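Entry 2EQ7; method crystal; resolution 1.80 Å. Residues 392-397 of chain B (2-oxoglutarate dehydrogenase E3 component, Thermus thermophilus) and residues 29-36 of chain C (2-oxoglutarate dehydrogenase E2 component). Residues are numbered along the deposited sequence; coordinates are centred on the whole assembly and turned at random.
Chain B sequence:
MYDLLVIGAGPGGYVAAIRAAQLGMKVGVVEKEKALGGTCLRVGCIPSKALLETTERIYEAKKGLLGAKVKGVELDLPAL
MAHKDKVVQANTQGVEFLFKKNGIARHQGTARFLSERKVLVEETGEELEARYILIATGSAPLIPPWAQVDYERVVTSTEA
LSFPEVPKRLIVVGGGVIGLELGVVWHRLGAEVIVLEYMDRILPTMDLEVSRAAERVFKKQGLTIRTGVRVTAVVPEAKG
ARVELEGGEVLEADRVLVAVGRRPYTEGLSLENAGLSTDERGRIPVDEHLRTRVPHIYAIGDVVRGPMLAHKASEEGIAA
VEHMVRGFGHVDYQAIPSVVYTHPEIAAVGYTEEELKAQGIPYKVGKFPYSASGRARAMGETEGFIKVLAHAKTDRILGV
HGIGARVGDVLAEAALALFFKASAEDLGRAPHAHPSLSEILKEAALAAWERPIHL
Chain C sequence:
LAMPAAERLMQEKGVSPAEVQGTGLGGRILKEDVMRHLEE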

# COMPACT_ATOMS: atom_id res chain seq x y z
N ALA B 392 -21.56 -11.11 11.24
CA ALA B 392 -22.06 -12.45 10.92
C ALA B 392 -23.34 -12.48 10.10
O ALA B 392 -23.63 -13.48 9.44
CB ALA B 392 -22.25 -13.25 12.20
N LYS B 393 -24.11 -11.40 10.12
CA LYS B 393 -25.36 -11.36 9.38
C LYS B 393 -25.30 -10.51 8.11
O LYS B 393 -25.69 -10.96 7.04
CB LYS B 393 -26.49 -10.84 10.28
CG LYS B 393 -26.76 -11.71 11.50
CD LYS B 393 -27.23 -13.10 11.10
CE LYS B 393 -27.50 -13.96 12.33
NZ LYS B 393 -28.00 -15.32 11.97
N THR B 394 -24.80 -9.28 8.25
CA THR B 394 -24.71 -8.36 7.13
C THR B 394 -23.41 -8.45 6.33
O THR B 394 -23.31 -7.90 5.24
CB THR B 394 -24.84 -6.91 7.62
OG1 THR B 394 -23.68 -6.57 8.39
CG2 THR B 394 -26.09 -6.75 8.48
N ASP B 395 -22.41 -9.13 6.89
CA ASP B 395 -21.11 -9.28 6.24
C ASP B 395 -20.37 -7.94 6.17
O ASP B 395 -19.31 -7.84 5.54
CB ASP B 395 -21.25 -9.83 4.82
CG ASP B 395 -19.93 -10.33 4.25
OD1 ASP B 395 -19.66 -10.13 3.05
OD2 ASP B 395 -19.15 -10.94 5.02
N ARG B 396 -20.93 -6.91 6.79
CA ARG B 396 -20.28 -5.60 6.77
C ARG B 396 -18.94 -5.69 7.49
O ARG B 396 -18.84 -6.32 8.54
CB ARG B 396 -21.16 -4.54 7.44
CG ARG B 396 -20.47 -3.18 7.53
CD ARG B 396 -21.32 -2.11 8.21
NE ARG B 396 -22.36 -1.57 7.34
CZ ARG B 396 -23.00 -0.43 7.56
NH1 ARG B 396 -22.70 0.30 8.63
NH2 ARG B 396 -23.93 -0.00 6.72
N ILE B 397 -17.90 -5.07 6.93
CA ILE B 397 -16.59 -5.10 7.56
C ILE B 397 -16.67 -4.26 8.84
O ILE B 397 -17.10 -3.11 8.80
CB ILE B 397 -15.49 -4.51 6.64
CG1 ILE B 397 -15.38 -5.35 5.36
CG2 ILE B 397 -14.15 -4.49 7.37
CD1 ILE B 397 -14.44 -4.76 4.32
N ILE C 29 -26.54 1.18 -2.65
CA ILE C 29 -27.25 0.10 -1.96
C ILE C 29 -26.26 -0.95 -1.47
O ILE C 29 -25.54 -1.56 -2.27
CB ILE C 29 -28.27 -0.59 -2.90
CG1 ILE C 29 -29.35 0.42 -3.32
CG2 ILE C 29 -28.91 -1.78 -2.20
CD1 ILE C 29 -30.38 -0.14 -4.28
N LEU C 30 -26.22 -1.15 -0.16
CA LEU C 30 -25.33 -2.14 0.44
C LEU C 30 -25.99 -3.51 0.35
O LEU C 30 -27.22 -3.60 0.30
CB LEU C 30 -25.05 -1.79 1.90
CG LEU C 30 -24.45 -0.40 2.17
CD1 LEU C 30 -24.32 -0.19 3.67
CD2 LEU C 30 -23.09 -0.28 1.50
N LYS C 31 -25.19 -4.56 0.33
CA LYS C 31 -25.73 -5.92 0.25
C LYS C 31 -26.65 -6.21 1.43
O LYS C 31 -27.51 -7.09 1.35
CB LYS C 31 -24.59 -6.94 0.21
CG LYS C 31 -23.71 -6.93 1.44
CD LYS C 31 -22.56 -7.92 1.31
CE LYS C 31 -23.04 -9.36 1.26
NZ LYS C 31 -21.89 -10.31 1.26
N GLU C 32 -26.47 -5.47 2.52
CA GLU C 32 -27.29 -5.66 3.70
C GLU C 32 -28.66 -5.01 3.49
O GLU C 32 -29.63 -5.35 4.16
CB GLU C 32 -26.61 -5.06 4.93
CG GLU C 32 -26.46 -3.55 4.90
CD GLU C 32 -25.73 -3.01 6.11
OE1 GLU C 32 -25.64 -1.77 6.24
OE2 GLU C 32 -25.25 -3.82 6.93
N ASP C 33 -28.72 -4.07 2.55
CA ASP C 33 -29.96 -3.38 2.24
C ASP C 33 -30.85 -4.30 1.41
O ASP C 33 -32.08 -4.28 1.54
CB ASP C 33 -29.69 -2.09 1.46
CG ASP C 33 -28.95 -1.05 2.28
OD1 ASP C 33 -29.46 -0.68 3.36
OD2 ASP C 33 -27.87 -0.60 1.84
N VAL C 34 -30.22 -5.10 0.56
CA VAL C 34 -30.94 -6.04 -0.30
C VAL C 34 -31.55 -7.15 0.54
O VAL C 34 -32.74 -7.43 0.44
CB VAL C 34 -29.99 -6.67 -1.35
CG1 VAL C 34 -30.78 -7.61 -2.25
CG2 VAL C 34 -29.32 -5.58 -2.16
N MET C 35 -30.72 -7.79 1.37
CA MET C 35 -31.20 -8.87 2.23
C MET C 35 -32.20 -8.33 3.24
O MET C 35 -32.86 -9.09 3.94
CB MET C 35 -30.02 -9.53 2.95
CG MET C 35 -29.19 -8.58 3.81
SD MET C 35 -27.82 -9.42 4.63
CE MET C 35 -28.56 -9.81 6.22
N ARG C 36 -32.30 -7.01 3.31
CA ARG C 36 -33.23 -6.35 4.22
C ARG C 36 -34.63 -6.38 3.63
O ARG C 36 -35.62 -6.38 4.35
CB ARG C 36 -32.79 -4.90 4.45
CG ARG C 36 -33.69 -4.12 5.40
CD ARG C 36 -33.27 -2.66 5.46
NE ARG C 36 -33.37 -2.02 4.15
CZ ARG C 36 -32.95 -0.79 3.88
NH1 ARG C 36 -32.39 -0.06 4.83
NH2 ARG C 36 -33.09 -0.29 2.66
O HOH W 1 -24.05 -4.25 9.71

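This is a small, mainly electrostatic contact in which two salt bridges of opposite polarity join a loop of the E3 chain to a helix of the E2 chain, with a threonine and a methionine packed beside them. The two stretches bury 355 Å² between them, both sides summed.

The first salt bridge joins B:Asp395 OD1 to C:Lys31 NZ at 2.9 Å. It is also a hydrogen bond, with the lysine as donor. The CA-to-CB bonds of both residues point toward the other stretch. Both residues are buried, and both charged groups also have hydrogen-bond partners elsewhere in the structure.

The second bridge reverses the charges: B:Arg396 NH2 lies 2.5 Å from C:Glu32 OE1. This is very short. The oxygen sits oblique to the guanidinium. The pair is a salt bridge. The CA-to-CB bond of B:Arg396 points sideways; chi1 and chi2 are t, chi3 turns to m, and the end of the side chain comes nearer to the other stretch. C:Leu30 CD1 lies 3.1 Å from B:Arg396 NH2, at the edge of the guanidinium.

The nearest CA atoms across the contact are those of B:Thr394 and C:Glu32, 5.1 Å apart. B:Thr394 CB packs 3.2 Å from C:Glu32 OE2. The hydroxyl does not bond the carboxylate directly: B:Thr394 OG1 is 3.5 Å from C:Glu32 OE2, at a poor angle. A water links them instead. Its oxygen is 2.7 Å from B:Thr394 OG1 and donates to C:Glu32 OE2 at 3.1 Å. The same OG1 accepts a hydrogen bond from B:Arg396 N at 3.2 Å, which ties the loop to itself.

C:Met35 adds packing. C:Met35 SD is 4.1 Å from B:Thr394 CA, and C:Met35 CE is 3.2 Å from B:Lys393 O. The CA-to-CB bond of B:Lys393 points sideways, but the end of its side chain leads away, and it forms no salt bridge here.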